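Local coordinates for protein apical membrane antigen 1 (Babesia divergens, PDB 4APM) that probably takes part in host-cell invasion by this apicomplexan parasite, as a membrane-anchored, calcium-binding surface antigen of the moving junction, at residues M314-N322 against A340-V348. Residues are numbered along the deposited sequence; the frame is centred on the assembly and turned at random.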
loop_
_atom_site.group_PDB
_atom_site.type_symbol
_atom_site.label_atom_id
_atom_site.label_comp_id
_atom_site.label_asym_id
_atom_site.label_seq_id
_atom_site.Cartn_x
_atom_site.Cartn_y
_atom_site.Cartn_z
ATOM N N MET A 314 -8.243 -2.340 -6.848
ATOM C CA MET A 314 -8.740 -1.481 -5.780
ATOM C C MET A 314 -7.655 -1.264 -4.746
ATOM O O MET A 314 -7.617 -1.971 -3.739
ATOM C CB MET A 314 -9.956 -2.100 -5.132
ATOM C CG MET A 314 -10.961 -2.575 -6.152
ATOM S SD MET A 314 -12.504 -3.051 -5.356
ATOM C CE MET A 314 -13.331 -3.820 -6.747
ATOM N N ASN A 315 -6.826 -0.244 -4.970
ATOM C CA ASN A 315 -5.540 -0.073 -4.278
ATOM C C ASN A 315 -5.508 0.926 -3.108
ATOM O O ASN A 315 -4.446 1.168 -2.538
ATOM C CB ASN A 315 -4.452 0.337 -5.288
ATOM C CG ASN A 315 -4.244 -0.701 -6.385
ATOM O OD1 ASN A 315 -4.445 -1.905 -6.166
ATOM N ND2 ASN A 315 -3.770 -0.246 -7.560
ATOM N N TRP A 316 -6.641 1.563 -2.826
ATOM C CA TRP A 316 -6.703 2.704 -1.900
ATOM C C TRP A 316 -7.990 2.589 -1.149
ATOM O O TRP A 316 -8.979 2.019 -1.666
ATOM C CB TRP A 316 -6.691 4.045 -2.651
ATOM C CG TRP A 316 -5.736 4.155 -3.829
ATOM C CD1 TRP A 316 -4.457 4.719 -3.832
ATOM C CD2 TRP A 316 -5.984 3.765 -5.230
ATOM N NE1 TRP A 316 -3.904 4.676 -5.110
ATOM C CE2 TRP A 316 -4.770 4.108 -5.981
ATOM C CE3 TRP A 316 -7.029 3.138 -5.897
ATOM C CZ2 TRP A 316 -4.658 3.884 -7.340
ATOM C CZ3 TRP A 316 -6.904 2.920 -7.289
ATOM C CH2 TRP A 316 -5.745 3.292 -7.986
ATOM N N ALA A 317 -7.979 3.054 0.099
ATOM C CA ALA A 317 -9.183 3.045 0.939
ATOM C C ALA A 317 -9.201 4.251 1.868
ATOM O O ALA A 317 -8.141 4.774 2.250
ATOM C CB ALA A 317 -9.271 1.755 1.754
ATOM N N ASN A 318 -10.410 4.699 2.199
ATOM C CA ASN A 318 -10.625 5.729 3.208
ATOM C C ASN A 318 -11.199 5.098 4.427
ATOM O O ASN A 318 -12.254 4.479 4.371
ATOM C CB ASN A 318 -11.633 6.739 2.711
ATOM C CG ASN A 318 -11.266 7.290 1.368
ATOM O OD1 ASN A 318 -11.704 6.767 0.347
ATOM N ND2 ASN A 318 -10.390 8.288 1.349
ATOM N N TYR A 319 -10.489 5.227 5.532
ATOM C CA TYR A 319 -10.958 4.703 6.777
ATOM C C TYR A 319 -11.354 5.855 7.681
ATOM O O TYR A 319 -10.518 6.674 8.053
ATOM C CB TYR A 319 -9.889 3.866 7.448
ATOM C CG TYR A 319 -10.323 3.419 8.803
ATOM C CD1 TYR A 319 -11.454 2.614 8.958
ATOM C CD2 TYR A 319 -9.701 3.918 9.944
ATOM C CE1 TYR A 319 -11.870 2.205 10.222
ATOM C CE2 TYR A 319 -10.113 3.539 11.198
ATOM C CZ TYR A 319 -11.197 2.696 11.333
ATOM O OH TYR A 319 -11.613 2.366 12.585
ATOM N N ASP A 320 -12.632 5.914 8.027
ATOM C CA ASP A 320 -13.130 6.944 8.925
ATOM C C ASP A 320 -13.045 6.418 10.347
ATOM O O ASP A 320 -13.809 5.537 10.728
ATOM C CB ASP A 320 -14.580 7.288 8.597
ATOM C CG ASP A 320 -15.083 8.487 9.391
ATOM O OD1 ASP A 320 -14.765 8.589 10.609
ATOM O OD2 ASP A 320 -15.767 9.336 8.796
ATOM N N SER A 321 -12.089 6.915 11.122
ATOM C CA SER A 321 -11.904 6.379 12.469
ATOM C C SER A 321 -13.017 6.760 13.449
ATOM O O SER A 321 -13.129 6.145 14.484
ATOM C CB SER A 321 -10.530 6.762 13.039
ATOM O OG SER A 321 -10.396 8.170 13.062
ATOM N N ASN A 322 -13.862 7.733 13.097
ATOM C CA ASN A 322 -15.040 8.076 13.923
ATOM C C ASN A 322 -16.225 7.147 13.736
ATOM O O ASN A 322 -16.989 6.934 14.668
ATOM C CB ASN A 322 -15.500 9.523 13.683
ATOM C CG ASN A 322 -14.365 10.527 13.804
ATOM O OD1 ASN A 322 -14.168 11.367 12.924
ATOM N ND2 ASN A 322 -13.591 10.421 14.881
ATOM N N ALA A 340 -11.044 15.520 9.696
ATOM C CA ALA A 340 -10.509 14.959 10.939
ATOM C C ALA A 340 -10.988 13.544 11.175
ATOM O O ALA A 340 -12.170 13.259 11.022
ATOM C CB ALA A 340 -10.894 15.839 12.126
ATOM N N GLY A 341 -10.074 12.674 11.600
ATOM C CA GLY A 341 -10.397 11.282 11.896
ATOM C C GLY A 341 -10.379 10.327 10.707
ATOM O O GLY A 341 -10.474 9.107 10.883
ATOM N N SER A 342 -10.266 10.863 9.495
ATOM C CA SER A 342 -10.197 9.999 8.317
ATOM C C SER A 342 -8.764 9.609 7.916
ATOM O O SER A 342 -7.841 10.445 7.968
ATOM C CB SER A 342 -10.914 10.642 7.132
ATOM O OG SER A 342 -10.497 10.017 5.923
ATOM N N PHE A 343 -8.582 8.364 7.462
ATOM C CA PHE A 343 -7.243 7.902 7.051
ATOM C C PHE A 343 -7.222 7.420 5.608
ATOM O O PHE A 343 -8.031 6.583 5.224
ATOM C CB PHE A 343 -6.746 6.804 7.981
ATOM C CG PHE A 343 -6.372 7.297 9.355
ATOM C CD1 PHE A 343 -7.350 7.468 10.348
ATOM C CD2 PHE A 343 -5.044 7.616 9.662
ATOM C CE1 PHE A 343 -7.011 7.926 11.619
ATOM C CE2 PHE A 343 -4.701 8.053 10.933
ATOM C CZ PHE A 343 -5.680 8.198 11.916
ATOM N N ALA A 344 -6.324 7.968 4.799
ATOM C CA ALA A 344 -6.278 7.616 3.388
ATOM C C ALA A 344 -5.189 6.573 3.263
ATOM O O ALA A 344 -4.016 6.870 3.477
ATOM C CB ALA A 344 -5.946 8.841 2.535
ATOM N N MET A 345 -5.585 5.339 2.990
ATOM C CA MET A 345 -4.670 4.200 3.035
ATOM C C MET A 345 -4.475 3.562 1.653
ATOM O O MET A 345 -5.346 3.691 0.782
ATOM C CB MET A 345 -5.214 3.190 4.025
ATOM C CG MET A 345 -5.433 3.840 5.399
ATOM S SD MET A 345 -6.172 2.678 6.509
ATOM C CE MET A 345 -4.728 1.716 6.987
ATOM N N THR A 346 -3.343 2.879 1.449
ATOM C CA THR A 346 -3.118 2.191 0.182
ATOM C C THR A 346 -2.689 0.736 0.409
ATOM O O THR A 346 -2.262 0.371 1.532
ATOM C CB THR A 346 -2.082 2.897 -0.724
ATOM O OG1 THR A 346 -0.773 2.522 -0.322
ATOM C CG2 THR A 346 -2.199 4.424 -0.688
ATOM N N ALA A 347 -2.857 -0.089 -0.634
ATOM C CA ALA A 347 -2.526 -1.506 -0.560
ATOM C C ALA A 347 -1.015 -1.772 -0.345
ATOM O O ALA A 347 -0.641 -2.889 0.040
ATOM C CB ALA A 347 -3.006 -2.240 -1.817
ATOM N N VAL A 348 -0.138 -0.804 -0.630
ATOM C CA VAL A 348 1.306 -1.102 -0.417
ATOM C C VAL A 348 1.805 -0.637 0.941
ATOM O O VAL A 348 2.824 -1.146 1.449
ATOM C CB VAL A 348 2.236 -0.540 -1.517
ATOM C CG1 VAL A 348 1.871 -1.099 -2.882
ATOM C CG2 VAL A 348 2.199 0.967 -1.533
#
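Strands 316-320 and 342-346 pair antiparallel, their axes 159° apart in direction, with A317 facing M345 and Y319 facing F343 as hydrogen-bonded pairs in an antiparallel sheet of the ectodomain, probably part of one of its PAN-like domains. In chain order the pair is not a hairpin: strands 325-329 and 335-339 intervene, the first bonding the far side of 316-320 in the same four-stranded sheet, the second joining another sheet. Both hydrogen-bonded pairs are doubly bonded. M345 N reaches A317 O almost straight (175° at the hydrogen), and Y319 N meets F343 O at 2.8 Å in the carbonyl plane. Beyond the strand, A347 N extends the pairing to N315 O at 2.8 Å, although it stands above that carbonyl's plane.

On the face of A317, Y319, F343 and M345, which helix 249-257 packs against, the Y319 ring is carried by a CG anti to the backbone N (chi1 175°). Its CD2 comes within 4.3 Å of F343 CD1, an oblique apolar approach. M345 runs extended from CB to its sulfur SD, which rests 4.0 Å from Y319 CB.

The face bearing W316, N318, S342 and A344 meets strand 225-231, where the W316 and F227 rings are edge-to-face; W316 NE1 donates instead to F19 O, outside that strand. S342 OG bonds A225 O. Across the pair, the methyl CG2 of T346 lies 3.9 Å from W316 CD1.

At the other end the chain turns a corner at A340-G341, where the positive phi of G341 suits glycine. S321 N donates to G341 O at 2.7 Å, while D320 OD1 accepts from N322 N in an Asx turn. S321 OG is modelled too close to G341 O for that bond to be trusted; it also sits near the plane of the F343 ring, at its edge, 3.7 Å from CE1.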